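PDB 6I9A: Lys-gingipain W83, which cuts proteins after lysine as a cysteine endopeptidase, the catalytic part of a secreted protein, probably a virulence factor, of the periodontal pathogen Porphyromonas gingivalis. Local coordinates for residues A[170-175]-A[212-217]; A[275-280]-A[326-331]; A[334-339]-A[351-356]. All blocks are in the same frame, centred on the assembly; numbering follows the deposited sequence.

Interaction 1 (A[170-175]-A[212-217]). With NA (sodium ion), chain F; H8E (benzyl-N-[(2S)-1-[[(3S)-7-amino-1-(benzylamino)-1,2-dioxoheptan-3-yl]amino]-5-(2-methyl-2-phenylhydrazinyl)-1,5-dioxopentan-2-yl]carbamate), chain I.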
loop_
_atom_site.group_PDB
_atom_site.type_symbol
_atom_site.label_atom_id
_atom_site.label_comp_id
_atom_site.label_asym_id
_atom_site.label_seq_id
_atom_site.Cartn_x
_atom_site.Cartn_y
_atom_site.Cartn_z
ATOM N N PRO A 170 -19.850 -2.256 14.665
ATOM C CA PRO A 170 -19.038 -3.433 15.042
ATOM C C PRO A 170 -17.673 -3.442 14.355
ATOM O O PRO A 170 -16.687 -3.853 14.956
ATOM C CB PRO A 170 -19.927 -4.643 14.641
ATOM C CG PRO A 170 -21.346 -4.078 14.727
ATOM C CD PRO A 170 -21.245 -2.641 14.308
ATOM N N THR A 171 -17.611 -2.989 13.076
ATOM C CA THR A 171 -16.310 -2.948 12.367
ATOM C C THR A 171 -15.325 -2.042 13.109
ATOM O O THR A 171 -14.201 -2.467 13.451
ATOM C CB THR A 171 -16.501 -2.413 10.958
ATOM O OG1 THR A 171 -17.326 -3.303 10.186
ATOM C CG2 THR A 171 -15.155 -2.271 10.232
ATOM N N ILE A 172 -15.737 -0.785 13.351
ATOM C CA ILE A 172 -14.794 0.174 13.956
ATOM C C ILE A 172 -14.493 -0.224 15.398
ATOM O O ILE A 172 -13.338 -0.111 15.841
ATOM C CB ILE A 172 -15.411 1.595 13.847
ATOM C CG1 ILE A 172 -15.601 2.024 12.385
ATOM C CG2 ILE A 172 -14.574 2.625 14.646
ATOM C CD1 ILE A 172 -14.415 1.953 11.503
ATOM N N LYS A 173 -15.484 -0.740 16.132
ATOM C CA LYS A 173 -15.251 -1.183 17.508
ATOM C C LYS A 173 -14.253 -2.324 17.562
ATOM O O LYS A 173 -13.459 -2.406 18.508
ATOM C CB LYS A 173 -16.557 -1.547 18.205
ATOM C CG LYS A 173 -17.445 -0.327 18.482
ATOM C CD LYS A 173 -18.808 -0.752 19.075
ATOM C CE LYS A 173 -19.587 0.469 19.546
ATOM N NZ LYS A 173 -20.880 0.053 20.152
ATOM N N TYR A 174 -14.288 -3.259 16.606
ATOM C CA TYR A 174 -13.309 -4.359 16.571
ATOM C C TYR A 174 -11.901 -3.781 16.373
ATOM O O TYR A 174 -10.982 -4.118 17.102
ATOM C CB TYR A 174 -13.682 -5.304 15.393
ATOM C CG TYR A 174 -12.741 -6.474 15.238
ATOM C CD1 TYR A 174 -13.037 -7.721 15.806
ATOM C CD2 TYR A 174 -11.558 -6.347 14.516
ATOM C CE1 TYR A 174 -12.204 -8.815 15.616
ATOM C CE2 TYR A 174 -10.697 -7.438 14.336
ATOM C CZ TYR A 174 -11.027 -8.656 14.896
ATOM O OH TYR A 174 -10.237 -9.759 14.739
ATOM N N GLY A 175 -11.756 -2.874 15.401
ATOM C CA GLY A 175 -10.466 -2.214 15.192
ATOM C C GLY A 175 -9.918 -1.543 16.451
ATOM O O GLY A 175 -8.722 -1.677 16.781
ATOM N N ASN A 212 -10.032 5.636 8.173
ATOM C CA ASN A 212 -10.858 4.574 7.561
ATOM C C ASN A 212 -12.319 4.947 7.756
ATOM O O ASN A 212 -12.767 5.208 8.883
ATOM C CB ASN A 212 -10.550 3.251 8.240
ATOM C CG ASN A 212 -11.218 1.995 7.715
ATOM O OD1 ASN A 212 -11.225 0.996 8.430
ATOM N ND2 ASN A 212 -11.728 1.997 6.482
ATOM N N TYR A 213 -13.039 5.009 6.636
ATOM C CA TYR A 213 -14.459 5.313 6.566
ATOM C C TYR A 213 -15.164 4.073 6.027
ATOM O O TYR A 213 -14.779 3.534 4.981
ATOM C CB TYR A 213 -14.649 6.514 5.612
ATOM C CG TYR A 213 -16.081 6.804 5.232
ATOM C CD1 TYR A 213 -16.660 6.188 4.124
ATOM C CD2 TYR A 213 -16.827 7.756 5.912
ATOM C CE1 TYR A 213 -17.943 6.509 3.701
ATOM C CE2 TYR A 213 -18.123 8.087 5.500
ATOM C CZ TYR A 213 -18.671 7.461 4.388
ATOM O OH TYR A 213 -19.967 7.782 4.002
ATOM N N THR A 214 -16.240 3.637 6.693
ATOM C CA THR A 214 -17.095 2.558 6.199
ATOM C C THR A 214 -18.543 3.036 6.252
ATOM O O THR A 214 -19.082 3.340 7.344
ATOM C CB THR A 214 -16.873 1.262 6.976
ATOM O OG1 THR A 214 -17.849 0.324 6.440
ATOM C CG2 THR A 214 -17.062 1.346 8.495
ATOM N N ALA A 215 -19.155 3.170 5.081
ATOM C CA ALA A 215 -20.561 3.581 4.828
ATOM C C ALA A 215 -20.679 3.958 3.350
ATOM O O ALA A 215 -20.053 3.286 2.541
ATOM C CB ALA A 215 -21.052 4.708 5.752
ATOM N N HIS A 216 -21.477 4.962 2.972
ATOM C CA HIS A 216 -21.759 5.235 1.544
ATOM C C HIS A 216 -20.676 6.039 0.877
ATOM O O HIS A 216 -20.180 7.028 1.450
ATOM C CB HIS A 216 -23.091 5.967 1.393
ATOM C CG HIS A 216 -24.241 5.322 2.089
ATOM N ND1 HIS A 216 -25.225 6.091 2.673
ATOM C CD2 HIS A 216 -24.509 4.032 2.344
ATOM C CE1 HIS A 216 -26.080 5.251 3.227
ATOM N NE2 HIS A 216 -25.720 4.010 3.028
ATOM N N GLY A 217 -20.384 5.694 -0.361
ATOM C CA GLY A 217 -19.444 6.428 -1.193
ATOM C C GLY A 217 -20.017 6.834 -2.520
ATOM O O GLY A 217 -20.905 6.163 -3.062
HETATM NA NA NA F . -10.597 -11.376 12.852
HETATM C CAQ H8E I . -23.824 7.538 -3.231
HETATM C CAK H8E I . -23.941 8.877 -2.801
HETATM C CAH H8E I . -24.637 9.172 -1.628
HETATM C CAL H8E I . -25.241 8.170 -0.874
HETATM C CAR H8E I . -25.124 6.867 -1.334
HETATM C CBO H8E I . -24.401 6.515 -2.465
HETATM C CBA H8E I . -24.385 5.163 -2.866
HETATM N NBE H8E I . -23.308 4.385 -2.231
HETATM C CBL H8E I . -23.432 3.063 -1.927
HETATM O OAE H8E I . -24.507 2.466 -2.064
HETATM C CBN H8E I . -22.176 2.377 -1.400
HETATM O OAG H8E I . -21.307 3.185 -0.948
HETATM C CBS H8E I . -22.522 1.166 -0.478
HETATM C CBB H8E I . -21.367 0.761 0.446
HETATM C CAY H8E I . -21.752 -0.347 1.431
HETATM C CAX H8E I . -20.575 -0.963 2.194
HETATM C CAW H8E I . -20.011 -0.018 3.247
HETATM N NAB H8E I . -18.895 -0.701 3.969
HETATM N NBG H8E I . -23.004 -0.007 -1.219
HETATM C C H8E I . -24.190 -0.596 -1.077
HETATM O O H8E I . -25.092 -0.221 -0.339
HETATM C CA H8E I . -24.418 -1.714 -2.086
HETATM N N H8E I . -25.420 -2.677 -1.637
HETATM C CBK H8E I . -25.209 -3.513 -0.589
HETATM O OAD H8E I . -24.187 -3.384 0.101
HETATM O OBI H8E I . -26.122 -4.386 -0.391
HETATM C CBD H8E I . -26.022 -5.276 0.781
HETATM C CBP H8E I . -27.261 -6.026 0.981
HETATM C CAS H8E I . -27.408 -7.342 0.540
HETATM C CAM H8E I . -28.601 -8.101 0.742
HETATM C CAI H8E I . -29.665 -7.415 1.354
HETATM C CAN H8E I . -29.537 -6.086 1.728
HETATM C CAT H8E I . -28.357 -5.382 1.557
HETATM C CB H8E I . -24.874 -1.109 -3.424
HETATM C CG H8E I . -26.190 -0.295 -3.311
HETATM C CD H8E I . -26.396 0.570 -4.519
HETATM O OE1 H8E I . -26.895 0.106 -5.545
HETATM N NE2 H8E I . -25.918 1.818 -4.355
HETATM N NBT H8E I . -25.857 2.745 -5.407
HETATM C CAA H8E I . -24.461 3.163 -5.711
HETATM C CBQ H8E I . -26.955 3.658 -5.459
HETATM C CAU H8E I . -26.832 4.935 -6.028
HETATM C CAO H8E I . -27.938 5.776 -6.115
HETATM C CAJ H8E I . -29.170 5.360 -5.627
HETATM C CAP H8E I . -29.300 4.118 -5.022
HETATM C CAV H8E I . -28.201 3.259 -4.957
HETATM O O HOH W 1 -17.543 -2.273 7.493
HETATM O O HOH W 2 -9.305 -13.086 14.028
#

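Interaction 2 (A[275-280]-A[326-331])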
loop_
_atom_site.group_PDB
_atom_site.type_symbol
_atom_site.label_atom_id
_atom_site.label_comp_id
_atom_site.label_asym_id
_atom_site.label_seq_id
_atom_site.Cartn_x
_atom_site.Cartn_y
_atom_site.Cartn_z
ATOM N N ALA A 275 -1.294 7.141 0.017
ATOM C CA ALA A 275 -1.902 5.977 -0.637
ATOM C C ALA A 275 -3.349 5.943 -0.199
ATOM O O ALA A 275 -3.729 6.401 0.886
ATOM C CB ALA A 275 -1.200 4.693 -0.250
ATOM N N TYR A 276 -4.160 5.327 -1.065
ATOM C CA TYR A 276 -5.615 5.140 -0.849
ATOM C C TYR A 276 -5.993 3.765 -1.275
ATOM O O TYR A 276 -5.582 3.293 -2.337
ATOM C CB TYR A 276 -6.392 6.165 -1.679
ATOM C CG TYR A 276 -7.884 6.110 -1.408
ATOM C CD1 TYR A 276 -8.409 6.587 -0.210
ATOM C CD2 TYR A 276 -8.762 5.549 -2.331
ATOM C CE1 TYR A 276 -9.779 6.544 0.055
ATOM C CE2 TYR A 276 -10.145 5.512 -2.076
ATOM C CZ TYR A 276 -10.638 6.008 -0.874
ATOM O OH TYR A 276 -11.967 5.976 -0.571
ATOM N N ILE A 277 -6.799 3.104 -0.434
ATOM C CA ILE A 277 -7.419 1.831 -0.825
ATOM C C ILE A 277 -8.923 2.056 -0.921
ATOM O O ILE A 277 -9.524 2.581 0.035
ATOM C CB ILE A 277 -7.142 0.713 0.224
ATOM C CG1 ILE A 277 -5.633 0.379 0.233
ATOM C CG2 ILE A 277 -7.964 -0.536 -0.138
ATOM C CD1 ILE A 277 -5.212 -0.409 1.479
ATOM N N GLY A 278 -9.517 1.713 -2.043
ATOM C CA GLY A 278 -10.953 1.829 -2.181
ATOM C C GLY A 278 -11.424 0.996 -3.344
ATOM O O GLY A 278 -10.639 0.284 -4.006
ATOM N N SER A 279 -12.712 1.089 -3.622
ATOM C CA SER A 279 -13.375 0.252 -4.619
ATOM C C SER A 279 -13.741 1.040 -5.860
ATOM O O SER A 279 -14.235 2.163 -5.784
ATOM C CB SER A 279 -14.652 -0.309 -4.013
ATOM O OG SER A 279 -15.300 -1.195 -4.923
ATOM N N SER A 280 -13.461 0.444 -7.041
ATOM C CA SER A 280 -13.880 1.040 -8.312
ATOM C C SER A 280 -15.416 0.907 -8.535
ATOM O O SER A 280 -16.060 1.910 -8.824
ATOM C CB SER A 280 -13.057 0.402 -9.429
ATOM O OG SER A 280 -13.617 0.789 -10.673
ATOM N N ASN A 326 -0.308 -2.581 0.046
ATOM C CA ASN A 326 -0.997 -3.586 -0.778
ATOM C C ASN A 326 -1.430 -4.756 0.072
ATOM O O ASN A 326 -2.510 -5.318 -0.183
ATOM C CB ASN A 326 -0.090 -4.107 -1.903
ATOM C CG ASN A 326 -0.372 -3.396 -3.205
ATOM O OD1 ASN A 326 0.307 -2.429 -3.583
ATOM N ND2 ASN A 326 -1.390 -3.860 -3.936
ATOM N N SER A 327 -0.625 -5.201 1.046
ATOM C CA SER A 327 -0.987 -6.379 1.824
ATOM C C SER A 327 -2.239 -6.146 2.665
ATOM O O SER A 327 -2.919 -7.117 3.005
ATOM C CB SER A 327 0.182 -6.854 2.682
ATOM O OG SER A 327 0.403 -5.995 3.789
ATOM N N ILE A 328 -2.533 -4.912 3.063
ATOM C CA ILE A 328 -3.773 -4.629 3.856
ATOM C C ILE A 328 -4.965 -4.962 2.965
ATOM O O ILE A 328 -5.925 -5.627 3.390
ATOM C CB ILE A 328 -3.796 -3.175 4.346
ATOM C CG1 ILE A 328 -2.607 -2.910 5.284
ATOM C CG2 ILE A 328 -5.119 -2.855 5.008
ATOM C CD1 ILE A 328 -2.454 -1.451 5.664
ATOM N N MET A 329 -4.925 -4.477 1.698
ATOM C CA MET A 329 -6.012 -4.754 0.742
ATOM C C MET A 329 -6.123 -6.252 0.445
ATOM O O MET A 329 -7.213 -6.799 0.391
ATOM C CB MET A 329 -5.755 -3.943 -0.530
ATOM C CG MET A 329 -6.846 -4.121 -1.583
ATOM S SD MET A 329 -6.591 -3.092 -3.028
ATOM C CE MET A 329 -5.403 -4.065 -3.966
ATOM N N TRP A 330 -4.965 -6.904 0.284
ATOM C CA TRP A 330 -4.894 -8.338 0.005
ATOM C C TRP A 330 -5.590 -9.102 1.129
ATOM O O TRP A 330 -6.409 -9.982 0.884
ATOM C CB TRP A 330 -3.411 -8.728 -0.064
ATOM C CG TRP A 330 -3.210 -10.145 -0.498
ATOM C CD1 TRP A 330 -3.156 -11.246 0.299
ATOM C CD2 TRP A 330 -2.959 -10.586 -1.823
ATOM N NE1 TRP A 330 -2.905 -12.377 -0.486
ATOM C CE2 TRP A 330 -2.777 -11.985 -1.783
ATOM C CE3 TRP A 330 -2.890 -9.928 -3.042
ATOM C CZ2 TRP A 330 -2.518 -12.735 -2.951
ATOM C CZ3 TRP A 330 -2.637 -10.654 -4.179
ATOM C CH2 TRP A 330 -2.462 -12.034 -4.124
ATOM N N ALA A 331 -5.258 -8.799 2.389
ATOM C CA ALA A 331 -5.847 -9.481 3.548
ATOM C C ALA A 331 -7.366 -9.287 3.569
ATOM O O ALA A 331 -8.110 -10.225 3.877
ATOM C CB ALA A 331 -5.213 -8.941 4.834
#

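Interaction 3 (A[334-339]-A[351-356])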
loop_
_atom_site.group_PDB
_atom_site.type_symbol
_atom_site.label_atom_id
_atom_site.label_comp_id
_atom_site.label_asym_id
_atom_site.label_seq_id
_atom_site.Cartn_x
_atom_site.Cartn_y
_atom_site.Cartn_z
ATOM N N LEU A 334 -8.789 -11.529 1.020
ATOM C CA LEU A 334 -8.738 -12.919 1.458
ATOM C C LEU A 334 -9.875 -13.225 2.405
ATOM O O LEU A 334 -10.484 -14.285 2.328
ATOM C CB LEU A 334 -7.419 -13.218 2.184
ATOM C CG LEU A 334 -6.143 -13.275 1.350
ATOM C CD1 LEU A 334 -4.971 -13.530 2.295
ATOM C CD2 LEU A 334 -6.201 -14.423 0.319
ATOM N N ALA A 335 -10.166 -12.290 3.330
ATOM C CA ALA A 335 -11.248 -12.534 4.286
ATOM C C ALA A 335 -12.598 -12.621 3.559
ATOM O O ALA A 335 -13.421 -13.491 3.907
ATOM C CB ALA A 335 -11.264 -11.411 5.326
ATOM N N ALA A 336 -12.847 -11.732 2.583
ATOM C CA ALA A 336 -14.100 -11.814 1.851
ATOM C C ALA A 336 -14.178 -13.149 1.089
ATOM O O ALA A 336 -15.268 -13.714 0.915
ATOM C CB ALA A 336 -14.194 -10.644 0.886
ATOM N N THR A 337 -13.010 -13.656 0.608
ATOM C CA THR A 337 -12.993 -14.919 -0.110
ATOM C C THR A 337 -13.244 -16.054 0.871
ATOM O O THR A 337 -14.032 -16.995 0.574
ATOM C CB THR A 337 -11.617 -15.087 -0.799
ATOM O OG1 THR A 337 -11.394 -13.957 -1.671
ATOM C CG2 THR A 337 -11.585 -16.325 -1.668
ATOM N N HIS A 338 -12.578 -16.044 2.020
ATOM C CA HIS A 338 -12.738 -17.090 3.011
ATOM C C HIS A 338 -14.184 -17.185 3.461
ATOM O O HIS A 338 -14.710 -18.298 3.666
ATOM C CB HIS A 338 -11.807 -16.818 4.224
ATOM C CG HIS A 338 -11.755 -17.920 5.198
ATOM N ND1 HIS A 338 -11.290 -19.161 4.840
ATOM C CD2 HIS A 338 -12.074 -17.919 6.510
ATOM C CE1 HIS A 338 -11.320 -19.887 5.954
ATOM N NE2 HIS A 338 -11.783 -19.160 6.987
ATOM N N ALA A 339 -14.872 -16.042 3.632
ATOM C CA ALA A 339 -16.283 -16.034 4.035
ATOM C C ALA A 339 -17.122 -16.880 3.084
ATOM O O ALA A 339 -17.963 -17.670 3.504
ATOM C CB ALA A 339 -16.770 -14.591 4.084
ATOM N N HIS A 351 -14.684 -13.053 -6.594
ATOM C CA HIS A 351 -14.112 -12.585 -7.847
ATOM C C HIS A 351 -14.360 -11.056 -8.002
ATOM O O HIS A 351 -13.453 -10.294 -8.367
ATOM C CB HIS A 351 -14.692 -13.405 -9.001
ATOM C CG HIS A 351 -14.030 -13.175 -10.319
ATOM N ND1 HIS A 351 -14.338 -14.007 -11.392
ATOM C CD2 HIS A 351 -13.079 -12.296 -10.721
ATOM C CE1 HIS A 351 -13.602 -13.586 -12.421
ATOM N NE2 HIS A 351 -12.809 -12.565 -12.065
ATOM N N TYR A 352 -15.597 -10.641 -7.752
ATOM C CA TYR A 352 -15.941 -9.238 -7.788
ATOM C C TYR A 352 -14.986 -8.420 -6.907
ATOM O O TYR A 352 -14.507 -7.369 -7.319
ATOM C CB TYR A 352 -17.397 -9.081 -7.332
ATOM C CG TYR A 352 -17.934 -7.674 -7.372
ATOM C CD1 TYR A 352 -17.612 -6.758 -6.380
ATOM C CD2 TYR A 352 -18.864 -7.289 -8.334
ATOM C CE1 TYR A 352 -18.168 -5.484 -6.366
ATOM C CE2 TYR A 352 -19.428 -6.019 -8.326
ATOM C CZ TYR A 352 -19.080 -5.122 -7.347
ATOM O OH TYR A 352 -19.709 -3.897 -7.331
ATOM N N TYR A 353 -14.752 -8.883 -5.658
ATOM C CA TYR A 353 -13.877 -8.121 -4.732
ATOM C C TYR A 353 -12.453 -7.997 -5.251
ATOM O O TYR A 353 -11.872 -6.902 -5.164
ATOM C CB TYR A 353 -13.898 -8.701 -3.302
ATOM C CG TYR A 353 -14.856 -7.875 -2.454
ATOM C CD1 TYR A 353 -14.395 -7.124 -1.377
ATOM C CD2 TYR A 353 -16.202 -7.754 -2.805
ATOM C CE1 TYR A 353 -15.247 -6.269 -0.677
ATOM C CE2 TYR A 353 -17.039 -6.854 -2.157
ATOM C CZ TYR A 353 -16.554 -6.118 -1.096
ATOM O OH TYR A 353 -17.396 -5.254 -0.454
ATOM N N TRP A 354 -11.891 -9.071 -5.841
ATOM C CA TRP A 354 -10.534 -8.960 -6.392
ATOM C C TRP A 354 -10.516 -7.984 -7.547
ATOM O O TRP A 354 -9.509 -7.287 -7.710
ATOM C CB TRP A 354 -10.020 -10.350 -6.772
ATOM C CG TRP A 354 -9.684 -11.194 -5.573
ATOM C CD1 TRP A 354 -10.472 -12.161 -4.986
ATOM C CD2 TRP A 354 -8.509 -11.072 -4.754
ATOM N NE1 TRP A 354 -9.844 -12.666 -3.872
ATOM C CE2 TRP A 354 -8.629 -12.012 -3.698
ATOM C CE3 TRP A 354 -7.383 -10.236 -4.798
ATOM C CZ2 TRP A 354 -7.636 -12.167 -2.715
ATOM C CZ3 TRP A 354 -6.400 -10.411 -3.850
ATOM C CH2 TRP A 354 -6.533 -11.341 -2.798
ATOM N N GLU A 355 -11.591 -7.887 -8.360
ATOM C CA GLU A 355 -11.670 -6.880 -9.414
ATOM C C GLU A 355 -11.941 -5.464 -8.870
ATOM O O GLU A 355 -11.648 -4.476 -9.558
ATOM C CB GLU A 355 -12.810 -7.214 -10.380
ATOM C CG GLU A 355 -12.565 -8.392 -11.316
ATOM C CD GLU A 355 -13.698 -8.622 -12.290
ATOM O OE1 GLU A 355 -14.831 -8.138 -12.055
ATOM O OE2 GLU A 355 -13.439 -9.275 -13.323
ATOM N N ALA A 356 -12.601 -5.368 -7.716
ATOM C CA ALA A 356 -13.120 -4.097 -7.225
ATOM C C ALA A 356 -12.077 -3.207 -6.536
ATOM O O ALA A 356 -11.972 -2.020 -6.823
ATOM C CB ALA A 356 -14.259 -4.360 -6.230
#

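Interaction 1 (A[170-175]-A[212-217])
T171 and I172 of helix 163-178 pack on T214 and N212 of strand 210-214, a buried helix-on-sheet contact beside the substrate cleft of the catalytic domain. The closest touches are methyl to methyl. I172 CD1 lies 4.1 Å from T214 CG2, the two side chains sliding past each other in opposite directions, and T171 CG2 comes to 4.4 Å from the same methyl. I172 CD1 also reaches N212 O (4.5 Å). The polar half of the contact goes through a water, which donates to T171 OG1 at 2.9 Å and lies 2.8 Å from T214 OG1; T171 OG1 is also bonded to V167 O one turn back. In T214 the hydroxyl stands opposite the backbone N (chi1 176°), which leaves CG2 for the helix and lets OG1 accept from NAB, the terminal amine of the inhibitor's lysine-like chain, at 2.9 Å, consistent with T214 lining the pocket for a P1 lysine. Farther along, G217 N donates to inhibitor OAG at 2.7 Å, past H216, the probable proton donor. Around the contact, I172 also rests on L155 and A157 of strand 152-157, T171 meets Y289 and S292 of helix 285-293, and Y313 of helix 312-317 touches both.

Interaction 2 (A[275-280]-A[326-331])
I277 is the one residue of strand 275-279 that meets the helix segment 326-331, inserting its branched side chain against I328 and M329. Along the strand, Y276 comes first, with its ring on the sheet face turned from this helix; its hydroxyl is hydrogen-bonded to T251 OG1 and W222 NE1. I277 follows, pointing at the helix, and its two branches do different work. CG2, set opposite the backbone N, faces the thioether chain of M329: it is 4.0 Å from M329 CG and 4.1 Å from M329 SD. The other branch runs out nearly straight (chi2 164°), so that CD1 reaches the helix surface itself, 4.2 Å from I328 CB and 4.1 Å from M329 N. M329 crosses I277 at a slant. Its chain leaves the helix extended as far as SD and then bends at chi3 (82°), carrying CE away from the isoleucine. No hydrogen bond or charge joins the segments, so the grip is purely van der Waals. After I277 comes G278, where the Y276 ring lies close on the far face, its CE2 3.8 Å from G278 CA. In the fold this is a helix laid on the six-stranded sheet, where I328 also presses on L243 and I245 of strand 242-247 and M329 on Y357 and V359 of strand 357-361. N326 bridges to the separate four-stranded parallel sheet, reaching Y117 and F119 of strand 117-121.

Interaction 3 (A[334-339]-A[351-356])
W354 and T337 join an antiparallel pair of helices, a helical hairpin in which segments 334-339 and 351-356 run at 170° with axes 9.5 Å apart. Its polar link is the indole N-H: W354 NE1 donates to T337 OG1 at 3.0 Å, moderately bent (149° at the hydrogen), with the oxygen 21° out of the ring plane and the two side chains crossing near a right angle. Beyond the nitrogen, the benzo part of the indole reaches the start of the other segment, where W354 CZ2 sits 4.0 Å from both L334 CD2 and L334 N. On the Y353 side, A336 CB is 4.2 Å from Y353 CD1, where the backbones come to 7.6 Å between the CA atoms of A336 and Y353. The next shell sets these groups in place. With chi1 at -57°, T337 keeps OG1 beside its own backbone N, where it also bonds N333 O a turn earlier while accepting the indole N-H. Y353 stands in the second shell of the ligand pocket and is held at its far end: its OH is hydrogen-bonded to Y284 N and to D288 OD1, while OD2 of that same carboxylate is hydrogen-bonded to the inhibitor.

From the N terminus the three contacts come in series, none nesting in or crossing another. Interaction 1 closes a loop of 36 residues that includes strand 188-192; interaction 2 closes one of 45 residues, largely helix and irregular chain; interaction 3 closes the short turn of the helical hairpin. Interactions 1 and 2 do not touch, yet both load helices onto the same face of the six-stranded sheet. Interactions 2 and 3 share helix 325-342 and do meet: W330 and W354 pack edge to face, with CE3 of W330 3.6 Å from CZ3 of W354, and S280 N probably donates to A356 O at 2.9 Å, tying strand 273-279 to the hairpin.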